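Local coordinates for protein myosin-2 (Saccharomyces cerevisiae, PDB 6IXO) that carries organelles and other cargo along actin cables in budding yeast, gripping receptor proteins through its globular tail domain, at residues L267-W270 and C271-H274; D203-L206 and T207-S211; I212-C215 and M216-F219; R256-Q259 and L260-N263; C282-H285 and L286-T289. All coordinates share one frame; numbering follows the deposited sequence.

Interaction 1. Residues L267-W270 and C271-H274; sequences LEEW and CKTH. With SO4 (sulfate ion), chain B.
The carbonyl oxygen W270 O is gripped by two side chains near the C-terminal end of helix 254-273. H274 ND1 donates to it at 2.8 Å, with the oxygen lying close to the imidazole plane, and T273 OG1 donates at 3.2 Å from the other face of the carbonyl, well above its plane. T273 N adds a weak third bond. Holding the imidazole by ND1 sets it flat over the indole: the five-membered ring of W270 and the ring of H274 form an offset stack, centroids 3.7 Å apart and planes 12° from parallel. W270 NE1 lies over the centre of the imidazole, while H274 CB sits over the six-membered ring in a CH-pi contact. The indole reaches this place because CG of W270 is anti to the backbone N (chi1 176°), and NE1 is spent on N210 of helix 202-218. At the indole's edge, in its plane, comes C271 SG, 3.9 Å from W270 CE3. H274 NE2 gives an almost straight bond of 2.6 Å to SO4 O4. With both ring nitrogens donating, the imidazole is probably protonated, a charge that suits the anion. On the outer side E268 and K272 run alongside each other, with E268 OE2 4.3 Å from K272 NZ, beyond a salt bridge; E268 OE2 bonds T280 instead. The whole is an i to i+4 aromatic stack closing a helix's C-terminal turn, with a sulfate, probably from the crystallisation liquor, at the imidazole's far nitrogen.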
# COMPACT_ATOMS: atom_id res chain seq x y z
N LEU A 267 -17.09 -4.82 -6.52
CA LEU A 267 -15.68 -4.43 -6.35
C LEU A 267 -15.16 -3.90 -7.67
O LEU A 267 -14.48 -2.88 -7.73
CB LEU A 267 -14.85 -5.62 -5.86
CG LEU A 267 -13.42 -5.30 -5.41
CD1 LEU A 267 -13.36 -4.15 -4.36
CD2 LEU A 267 -12.80 -6.58 -4.84
N GLU A 268 -15.53 -4.54 -8.76
CA GLU A 268 -15.16 -4.04 -10.09
C GLU A 268 -15.73 -2.65 -10.41
O GLU A 268 -15.06 -1.81 -11.04
CB GLU A 268 -15.60 -5.08 -11.14
CG GLU A 268 -15.23 -4.80 -12.57
CD GLU A 268 -15.87 -5.86 -13.52
OE1 GLU A 268 -16.94 -6.41 -13.16
OE2 GLU A 268 -15.31 -6.16 -14.59
N GLU A 269 -16.96 -2.39 -9.97
CA GLU A 269 -17.61 -1.10 -10.27
C GLU A 269 -16.95 0.00 -9.40
O GLU A 269 -16.83 1.14 -9.81
CB GLU A 269 -19.11 -1.19 -10.01
CG GLU A 269 -19.83 -2.04 -11.06
CD GLU A 269 -20.02 -1.26 -12.34
OE1 GLU A 269 -20.08 0.01 -12.28
OE2 GLU A 269 -20.14 -1.90 -13.40
N TRP A 270 -16.53 -0.37 -8.20
CA TRP A 270 -15.79 0.57 -7.36
C TRP A 270 -14.50 0.99 -8.09
O TRP A 270 -14.14 2.20 -8.12
CB TRP A 270 -15.47 -0.06 -5.98
CG TRP A 270 -14.63 0.86 -5.13
CD1 TRP A 270 -15.07 1.81 -4.25
CD2 TRP A 270 -13.21 0.93 -5.13
NE1 TRP A 270 -14.00 2.47 -3.68
CE2 TRP A 270 -12.84 1.94 -4.20
CE3 TRP A 270 -12.20 0.22 -5.80
CZ2 TRP A 270 -11.51 2.28 -3.95
CZ3 TRP A 270 -10.86 0.56 -5.53
CH2 TRP A 270 -10.54 1.58 -4.63
N CYS A 271 -13.79 0.02 -8.66
CA CYS A 271 -12.55 0.27 -9.42
C CYS A 271 -12.79 1.28 -10.51
O CYS A 271 -12.00 2.21 -10.72
CB CYS A 271 -12.01 -1.03 -10.01
SG CYS A 271 -11.33 -2.13 -8.76
N LYS A 272 -13.91 1.12 -11.20
CA LYS A 272 -14.24 2.01 -12.28
C LYS A 272 -14.47 3.46 -11.86
O LYS A 272 -14.22 4.36 -12.63
CB LYS A 272 -15.50 1.49 -13.02
CG LYS A 272 -15.27 0.22 -13.81
CD LYS A 272 -16.56 -0.23 -14.48
CE LYS A 272 -16.57 -1.72 -14.78
NZ LYS A 272 -15.82 -2.14 -16.00
N THR A 273 -14.96 3.71 -10.66
CA THR A 273 -15.21 5.09 -10.31
C THR A 273 -14.07 5.68 -9.48
O THR A 273 -14.14 6.84 -9.07
CB THR A 273 -16.50 5.24 -9.53
OG1 THR A 273 -16.55 4.24 -8.51
CG2 THR A 273 -17.65 5.07 -10.48
N HIS A 274 -13.03 4.88 -9.25
CA HIS A 274 -11.94 5.33 -8.38
C HIS A 274 -10.60 5.29 -9.07
O HIS A 274 -9.58 5.06 -8.45
CB HIS A 274 -11.91 4.48 -7.10
CG HIS A 274 -13.03 4.83 -6.19
ND1 HIS A 274 -14.30 4.33 -6.35
CD2 HIS A 274 -13.11 5.75 -5.20
CE1 HIS A 274 -15.11 4.89 -5.46
NE2 HIS A 274 -14.41 5.75 -4.75
S SO4 B . -16.69 7.49 -2.63
O1 SO4 B . -17.43 6.38 -3.21
O2 SO4 B . -16.81 7.46 -1.18
O3 SO4 B . -17.23 8.75 -3.14
O4 SO4 B . -15.29 7.39 -3.00

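Interaction 2. Residues D203-L206 and T207-S211; sequences DDIL and TFFNS
T207 opens the second segment by bonding twice to the carbonyl of D203 one turn back: OG1 donates to D203 O at 2.9 Å and T207 N to the same oxygen at 3.0 Å, from opposite faces of the carbonyl plane. The hydroxyl can fold back because OG1 stands beside its own backbone N, anti to the carbonyl carbon (chi1 -70°). F208 N continues the helical ladder to D204 O, and the F208 ring swings away from the first segment to pack on helices 134-180 and 97-124. F209 N gives D203-L206 its straightest bond, to I205 O at 3.0 Å and 172°. Its ring runs alongside I205, whose CG2 methyl meets the edge in the ring plane, 3.8 Å from F209 CE2; F208 CD2 lies over one face, offset toward the rim. An alanine at F209 is likely to leave the I205 methyl without its aromatic neighbour and open a gap against L267 and L234 of the adjoining helices. N210 N donates to L206 O at 2.7 Å. L206 itself packs on L267 and W270, and D203 makes a salt bridge to R266. Apolar side chains, I205, L206, F208 and F209, thus meet the neighbouring helices, and a few polar groups among them are tied down, T207 OG1 to a backbone carbonyl and N210 OD1 to the indole N-H of W270.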
# COMPACT_ATOMS: atom_id res chain seq x y z
N ASP A 203 -19.53 -4.90 1.94
CA ASP A 203 -19.43 -3.53 2.45
C ASP A 203 -18.15 -3.28 3.22
O ASP A 203 -17.61 -2.18 3.20
CB ASP A 203 -20.62 -3.19 3.34
CG ASP A 203 -21.85 -2.85 2.54
OD1 ASP A 203 -21.70 -2.34 1.39
OD2 ASP A 203 -22.96 -3.10 3.05
N ASP A 204 -17.67 -4.29 3.93
CA ASP A 204 -16.45 -4.10 4.68
C ASP A 204 -15.28 -3.99 3.73
O ASP A 204 -14.33 -3.26 4.01
CB ASP A 204 -16.21 -5.23 5.67
CG ASP A 204 -17.31 -5.35 6.68
OD1 ASP A 204 -17.69 -4.32 7.28
OD2 ASP A 204 -17.85 -6.47 6.82
N ILE A 205 -15.34 -4.75 2.64
CA ILE A 205 -14.27 -4.72 1.65
C ILE A 205 -14.24 -3.38 0.92
O ILE A 205 -13.17 -2.79 0.68
CB ILE A 205 -14.42 -5.86 0.62
CG1 ILE A 205 -14.37 -7.22 1.35
CG2 ILE A 205 -13.31 -5.80 -0.42
CD1 ILE A 205 -13.07 -7.42 2.22
N LEU A 206 -15.43 -2.90 0.55
CA LEU A 206 -15.48 -1.60 -0.11
C LEU A 206 -14.99 -0.49 0.83
O LEU A 206 -14.28 0.42 0.40
CB LEU A 206 -16.92 -1.33 -0.58
CG LEU A 206 -17.29 -2.32 -1.68
CD1 LEU A 206 -18.77 -2.16 -1.98
CD2 LEU A 206 -16.49 -2.03 -2.90
N THR A 207 -15.38 -0.56 2.10
CA THR A 207 -14.93 0.42 3.09
C THR A 207 -13.40 0.45 3.14
O THR A 207 -12.77 1.51 3.18
CB THR A 207 -15.48 0.09 4.48
OG1 THR A 207 -16.88 0.34 4.48
CG2 THR A 207 -14.82 0.96 5.57
N PHE A 208 -12.82 -0.73 3.10
CA PHE A 208 -11.36 -0.88 3.17
C PHE A 208 -10.65 -0.24 1.98
O PHE A 208 -9.69 0.53 2.14
CB PHE A 208 -11.05 -2.39 3.28
CG PHE A 208 -9.57 -2.75 3.17
CD1 PHE A 208 -8.83 -3.03 4.30
CD2 PHE A 208 -8.95 -2.89 1.92
CE1 PHE A 208 -7.47 -3.42 4.21
CE2 PHE A 208 -7.62 -3.28 1.82
CZ PHE A 208 -6.87 -3.55 2.96
N PHE A 209 -11.09 -0.57 0.77
CA PHE A 209 -10.52 0.06 -0.41
C PHE A 209 -10.86 1.57 -0.48
O PHE A 209 -10.00 2.40 -0.87
CB PHE A 209 -10.99 -0.64 -1.69
CG PHE A 209 -10.25 -1.89 -1.98
CD1 PHE A 209 -8.99 -1.85 -2.57
CD2 PHE A 209 -10.79 -3.13 -1.61
CE1 PHE A 209 -8.28 -3.02 -2.82
CE2 PHE A 209 -10.08 -4.31 -1.84
CZ PHE A 209 -8.82 -4.26 -2.45
N ASN A 210 -12.07 1.96 -0.10
CA ASN A 210 -12.35 3.41 -0.03
C ASN A 210 -11.39 4.17 0.89
O ASN A 210 -11.03 5.33 0.63
CB ASN A 210 -13.75 3.65 0.48
CG ASN A 210 -14.70 3.87 -0.63
OD1 ASN A 210 -14.39 4.61 -1.57
ND2 ASN A 210 -15.86 3.24 -0.55
N SER A 211 -11.03 3.52 1.98
CA SER A 211 -10.15 4.15 2.97
C SER A 211 -8.77 4.34 2.35
O SER A 211 -8.14 5.38 2.53
CB SER A 211 -10.11 3.29 4.23
OG SER A 211 -9.25 3.88 5.21

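Interaction 3. Residues I212-C215 and M216-F219; sequences IYWC and MKSF. With SO4 (sulfate ion), chain B.
K217 reaches back one turn to Y213 in two ways: its backbone N donates to Y213 O at 2.8 Å, and its NZ makes a weak bond of 3.4 Å to the phenol oxygen Y213 OH. The lysine chain is extended and CG is anti to the backbone N (chi1 -174°), which sends its methylenes alongside both aromatic side chains; K217 CD lies 3.8 Å from W214 CZ3. Y213 CE2 stands over the centre of one face of the indole, 3.7 Å above its plane. The W214 N-H points at the sulfate, sharing two weak bonds, to SO4 O4 at 3.0 Å and to SO4 O2 at 3.3 Å, the latter much the straighter; the sulfate's sulfur lies at the indole's edge, in plane. A leucine in place of W214 would probably leave the anion without this N-H and take away the flat face against which Y213 CE2 sits. W214 O accepts from S218 N, and S218 OG, 3.0 Å from the same oxygen, is also bonded with G41 N of the loop between helices 20-32 and 48-51. C215 O takes F219 N where the helix ends, and C215 SG approaches the F219 ring obliquely, its centroid 5.2 Å off. On the buried side I212 and M216 lie side by side against helix 223-247. The backbone acceptors of this last turn are therefore met within the helix, while indole N-H and H274 together supply neutral and probably charged donors to one sulfate.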
# COMPACT_ATOMS: atom_id res chain seq x y z
N ILE A 212 -8.30 3.34 1.60
CA ILE A 212 -7.04 3.52 0.89
C ILE A 212 -7.15 4.68 -0.07
O ILE A 212 -6.30 5.57 -0.10
CB ILE A 212 -6.64 2.28 0.13
CG1 ILE A 212 -6.31 1.17 1.14
CG2 ILE A 212 -5.38 2.52 -0.72
CD1 ILE A 212 -6.06 -0.17 0.48
N TYR A 213 -8.23 4.69 -0.86
CA TYR A 213 -8.41 5.78 -1.81
C TYR A 213 -8.40 7.16 -1.17
O TYR A 213 -7.66 8.08 -1.62
CB TYR A 213 -9.76 5.57 -2.56
CG TYR A 213 -10.10 6.73 -3.48
CD1 TYR A 213 -9.60 6.77 -4.78
CD2 TYR A 213 -10.92 7.77 -3.06
CE1 TYR A 213 -9.93 7.80 -5.64
CE2 TYR A 213 -11.25 8.81 -3.92
CZ TYR A 213 -10.75 8.82 -5.21
OH TYR A 213 -11.07 9.84 -6.07
N TRP A 214 -9.22 7.35 -0.13
CA TRP A 214 -9.38 8.71 0.43
C TRP A 214 -8.16 9.17 1.23
O TRP A 214 -7.85 10.36 1.24
CB TRP A 214 -10.64 8.79 1.28
CG TRP A 214 -11.84 8.96 0.45
CD1 TRP A 214 -12.84 8.03 0.22
CD2 TRP A 214 -12.14 10.09 -0.37
NE1 TRP A 214 -13.77 8.57 -0.65
CE2 TRP A 214 -13.36 9.82 -1.03
CE3 TRP A 214 -11.51 11.33 -0.59
CZ2 TRP A 214 -13.95 10.74 -1.90
CZ3 TRP A 214 -12.10 12.23 -1.45
CH2 TRP A 214 -13.31 11.93 -2.10
N CYS A 215 -7.46 8.23 1.89
CA CYS A 215 -6.22 8.58 2.63
C CYS A 215 -5.16 9.02 1.65
O CYS A 215 -4.46 10.04 1.86
CB CYS A 215 -5.72 7.38 3.49
SG CYS A 215 -6.74 7.16 4.98
N MET A 216 -5.02 8.27 0.56
CA MET A 216 -4.07 8.65 -0.48
C MET A 216 -4.42 9.95 -1.16
O MET A 216 -3.54 10.81 -1.39
CB MET A 216 -3.95 7.55 -1.51
CG MET A 216 -3.32 6.33 -0.85
SD MET A 216 -2.32 5.46 -2.02
CE MET A 216 -1.64 4.17 -0.98
N LYS A 217 -5.70 10.14 -1.46
CA LYS A 217 -6.14 11.41 -2.04
C LYS A 217 -5.92 12.61 -1.08
O LYS A 217 -5.35 13.67 -1.46
CB LYS A 217 -7.63 11.31 -2.44
CG LYS A 217 -8.11 12.53 -3.18
CD LYS A 217 -9.34 12.25 -4.04
CE LYS A 217 -9.62 13.47 -4.95
NZ LYS A 217 -10.60 13.17 -6.04
N SER A 218 -6.38 12.45 0.16
CA SER A 218 -6.35 13.55 1.11
C SER A 218 -4.93 13.86 1.51
O SER A 218 -4.61 15.02 1.81
CB SER A 218 -7.16 13.27 2.36
OG SER A 218 -8.55 13.15 2.07
N PHE A 219 -4.07 12.82 1.54
CA PHE A 219 -2.69 13.03 2.00
C PHE A 219 -1.77 13.37 0.85
O PHE A 219 -0.55 13.30 1.01
CB PHE A 219 -2.14 11.81 2.75
CG PHE A 219 -2.84 11.52 4.05
CD1 PHE A 219 -3.86 12.36 4.51
CD2 PHE A 219 -2.50 10.39 4.81
CE1 PHE A 219 -4.54 12.08 5.70
CE2 PHE A 219 -3.16 10.12 5.99
CZ PHE A 219 -4.19 10.97 6.44
S SO4 B . -16.69 7.49 -2.63
O1 SO4 B . -17.43 6.38 -3.21
O2 SO4 B . -16.81 7.46 -1.18
O3 SO4 B . -17.23 8.75 -3.14
O4 SO4 B . -15.29 7.39 -3.00

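Interaction 4. Residues R256-Q259 and L260-N263; sequences RGLQ and LNYN
Four successive i to i+4 backbone bonds wind R256-N263 into regular alpha helix, from L260 N on R256 O at 2.8 Å to N263 N on Q259 O at 2.9 Å. The segments belong to helix 254-273 of the DIL domain in the all-helical cargo-binding tail. The main side-chain contact is L258 with Y262, a leucine laid over a phenol ring one turn on. L258 CG sits over the ring in a CH-pi contact, 4.2 Å from its centroid and 26° off the normal. Both methyls go to the hydroxyl end: CD1 and CD2 of L258 are each 3.8 Å from Y262 OH. The leucine leans this way because its CG is anti to the backbone N (chi1 -175°), on the side of the carbonyl carbon and so toward the following turn. L258 O also lies above a face of the tyrosine ring, near its rim, while it accepts Y262 N. On another side of the helix the polar ends look to the chain around residues 178-188. R256 NH1 donates to I180 O, Q259 OE1 accepts from L184 N, and the buried amide of N263 gives ND2 to V178 O. Q259 O has S183 OG as a further donor beside N263 N. These bonds lash the helix to the end of helix 134-180 and the loop beyond it. L260 turns elsewhere, onto T289 and A290 of helix 284-294. Within the first segment, Q259 NE2 lies over the centre of the R256 guanidinium, 4.2 Å above its plane.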
# COMPACT_ATOMS: atom_id res chain seq x y z
N ARG A 256 -24.94 -19.80 -6.08
CA ARG A 256 -23.67 -19.30 -5.56
C ARG A 256 -22.99 -18.48 -6.65
O ARG A 256 -22.34 -17.44 -6.38
CB ARG A 256 -22.78 -20.48 -5.08
CG ARG A 256 -21.47 -20.05 -4.50
CD ARG A 256 -21.69 -19.13 -3.28
NE ARG A 256 -22.50 -19.78 -2.25
CZ ARG A 256 -22.80 -19.23 -1.07
NH1 ARG A 256 -22.36 -18.00 -0.74
NH2 ARG A 256 -23.53 -19.93 -0.20
N GLY A 257 -23.14 -18.90 -7.91
CA GLY A 257 -22.54 -18.12 -9.00
C GLY A 257 -23.15 -16.73 -9.13
O GLY A 257 -22.44 -15.71 -9.32
N LEU A 258 -24.46 -16.65 -9.01
CA LEU A 258 -25.14 -15.35 -9.09
C LEU A 258 -24.64 -14.45 -7.93
O LEU A 258 -24.31 -13.27 -8.11
CB LEU A 258 -26.66 -15.55 -9.00
CG LEU A 258 -27.41 -14.22 -9.20
CD1 LEU A 258 -27.18 -13.73 -10.62
CD2 LEU A 258 -28.90 -14.35 -8.89
N GLN A 259 -24.55 -15.04 -6.73
CA GLN A 259 -24.09 -14.25 -5.58
C GLN A 259 -22.66 -13.82 -5.70
O GLN A 259 -22.31 -12.68 -5.34
CB GLN A 259 -24.27 -15.01 -4.27
CG GLN A 259 -25.75 -15.13 -3.97
CD GLN A 259 -26.04 -15.89 -2.71
OE1 GLN A 259 -26.19 -15.28 -1.65
NE2 GLN A 259 -26.11 -17.22 -2.81
N LEU A 260 -21.81 -14.72 -6.18
CA LEU A 260 -20.42 -14.36 -6.45
C LEU A 260 -20.35 -13.21 -7.48
O LEU A 260 -19.54 -12.26 -7.33
CB LEU A 260 -19.62 -15.57 -6.93
CG LEU A 260 -18.13 -15.36 -7.28
CD1 LEU A 260 -17.32 -14.94 -5.99
CD2 LEU A 260 -17.50 -16.67 -7.87
N ASN A 261 -21.16 -13.30 -8.52
CA ASN A 261 -21.24 -12.24 -9.53
C ASN A 261 -21.53 -10.92 -8.84
O ASN A 261 -20.83 -9.93 -9.08
CB ASN A 261 -22.33 -12.58 -10.59
CG ASN A 261 -22.67 -11.38 -11.49
OD1 ASN A 261 -21.83 -10.57 -11.79
ND2 ASN A 261 -23.92 -11.28 -11.89
N TYR A 262 -22.54 -10.89 -7.96
CA TYR A 262 -22.93 -9.61 -7.34
C TYR A 262 -21.80 -9.11 -6.43
O TYR A 262 -21.50 -7.91 -6.40
CB TYR A 262 -24.21 -9.76 -6.52
CG TYR A 262 -25.47 -9.99 -7.34
CD1 TYR A 262 -25.45 -9.83 -8.72
CD2 TYR A 262 -26.66 -10.37 -6.73
CE1 TYR A 262 -26.64 -10.04 -9.48
CE2 TYR A 262 -27.82 -10.60 -7.46
CZ TYR A 262 -27.82 -10.43 -8.84
OH TYR A 262 -29.00 -10.61 -9.56
N ASN A 263 -21.16 -10.01 -5.69
CA ASN A 263 -20.03 -9.58 -4.84
C ASN A 263 -18.88 -8.97 -5.64
O ASN A 263 -18.38 -7.84 -5.35
CB ASN A 263 -19.53 -10.78 -4.03
CG ASN A 263 -20.49 -11.18 -2.94
OD1 ASN A 263 -21.44 -10.44 -2.64
ND2 ASN A 263 -20.24 -12.37 -2.30

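Interaction 5. Residues C282-H285 and L286-T289; sequences CLQH and LIQT
The amides of Q284 and Q288 meet at their edges, their planes turned 50° apart, through one side-chain bond: Q288 NE2 donates to Q284 OE1 at 2.9 Å and 165°. The donor comes in the plane of the acceptor carbonyl, on a lone pair, and the oxygen is close to the plane of the Q288 amide. Q284 can offer OE1 because its chain bends at chi2 (-41°), bringing the amide round toward the following turn, where Q284 NE2 passes I287 CD1 at 3.5 Å. Each amide has a second tie that fixes its rotation: Q284 NE2 donates to T280 O, and Q288 OE1 accepts from S312 N. Beneath the side-chain link the backbones repeat the pairing, Q288 N to Q284 O at 2.9 Å. H285 O takes two donors from T289, the hydroxyl OG1 at 2.7 Å and the amide N at 3.0 Å, the latter well above the carbonyl plane. The imidazole of H285 points off toward helix 223-247, where ND1 bonds D238 OD2; the other carboxylate oxygen accepts L286 N, so one aspartate holds both the ring and a backbone N-H of the first turn. L283, in the N-cap position, accepts I287 N at its carbonyl, and its CB packs on I287 CD1 at 4.0 Å. This is the first turn of an alpha helix, the N-H of L286 held by D238 of helix 223-247 and an i to i+4 glutamine pair bridging the turn, packed within the helical DIL domain.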
# COMPACT_ATOMS: atom_id res chain seq x y z
N CYS A 282 -7.43 -7.44 -12.94
CA CYS A 282 -7.03 -8.01 -11.65
C CYS A 282 -8.01 -9.06 -11.09
O CYS A 282 -7.62 -9.85 -10.23
CB CYS A 282 -6.88 -6.93 -10.60
SG CYS A 282 -5.65 -5.67 -11.04
N LEU A 283 -9.28 -9.04 -11.51
CA LEU A 283 -10.28 -9.91 -10.83
C LEU A 283 -10.76 -11.00 -11.75
O LEU A 283 -11.80 -11.64 -11.52
CB LEU A 283 -11.48 -9.08 -10.33
CG LEU A 283 -11.18 -7.97 -9.31
CD1 LEU A 283 -12.34 -6.97 -9.21
CD2 LEU A 283 -10.88 -8.62 -7.97
N GLN A 284 -10.01 -11.21 -12.81
CA GLN A 284 -10.52 -12.06 -13.88
C GLN A 284 -10.81 -13.49 -13.43
O GLN A 284 -11.68 -14.14 -13.98
CB GLN A 284 -9.56 -12.08 -15.07
CG GLN A 284 -9.85 -11.04 -16.16
CD GLN A 284 -11.33 -10.87 -16.50
OE1 GLN A 284 -11.95 -11.72 -17.14
NE2 GLN A 284 -11.90 -9.75 -16.07
N HIS A 285 -10.07 -14.03 -12.46
CA HIS A 285 -10.34 -15.42 -12.12
C HIS A 285 -11.65 -15.54 -11.41
O HIS A 285 -12.36 -16.53 -11.60
CB HIS A 285 -9.23 -16.02 -11.25
CG HIS A 285 -7.89 -16.01 -11.92
ND1 HIS A 285 -6.94 -15.02 -11.69
CD2 HIS A 285 -7.36 -16.82 -12.86
CE1 HIS A 285 -5.88 -15.25 -12.44
NE2 HIS A 285 -6.10 -16.34 -13.16
N LEU A 286 -11.94 -14.58 -10.53
CA LEU A 286 -13.26 -14.55 -9.86
C LEU A 286 -14.38 -14.25 -10.85
O LEU A 286 -15.46 -14.89 -10.86
CB LEU A 286 -13.27 -13.48 -8.75
CG LEU A 286 -12.37 -13.82 -7.58
CD1 LEU A 286 -12.39 -12.66 -6.60
CD2 LEU A 286 -12.95 -15.12 -6.91
N ILE A 287 -14.14 -13.27 -11.72
CA ILE A 287 -15.20 -12.93 -12.69
C ILE A 287 -15.51 -14.17 -13.58
O ILE A 287 -16.68 -14.54 -13.83
CB ILE A 287 -14.77 -11.71 -13.55
CG1 ILE A 287 -14.76 -10.44 -12.68
CG2 ILE A 287 -15.65 -11.57 -14.86
CD1 ILE A 287 -14.05 -9.21 -13.36
N GLN A 288 -14.45 -14.81 -14.06
CA GLN A 288 -14.67 -15.92 -14.99
C GLN A 288 -15.26 -17.13 -14.25
O GLN A 288 -16.00 -17.92 -14.83
CB GLN A 288 -13.35 -16.29 -15.68
CG GLN A 288 -12.97 -15.29 -16.79
CD GLN A 288 -11.55 -15.50 -17.31
OE1 GLN A 288 -11.06 -16.63 -17.34
NE2 GLN A 288 -10.88 -14.40 -17.71
N THR A 289 -14.93 -17.30 -12.98
CA THR A 289 -15.56 -18.37 -12.20
C THR A 289 -17.06 -18.15 -12.06
O THR A 289 -17.88 -19.09 -12.26
CB THR A 289 -14.90 -18.49 -10.83
OG1 THR A 289 -13.55 -18.90 -11.05
CG2 THR A 289 -15.61 -19.55 -9.92

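How the interactions relate
From the N terminus, interactions 2 and 3 come first, consecutive on helix 202-218; interactions 4 and 1 follow on helix 254-273, and interaction 5 starts helix 284-294. Each is local, between adjoining segments, so none closes a long loop and none nests or crosses. The ties are lateral. Interaction 1 packs against interaction 2, where W270 meets N210, and against interaction 3 through H274 and Y213, the same sulfate touching both. Interactions 4 and 5 join through L260 and T289, and 1 and 5 through E268 and I287. Helix 254-273 thus lies between the other two; interactions 3 and 4 are farthest apart, centres about 29 Å.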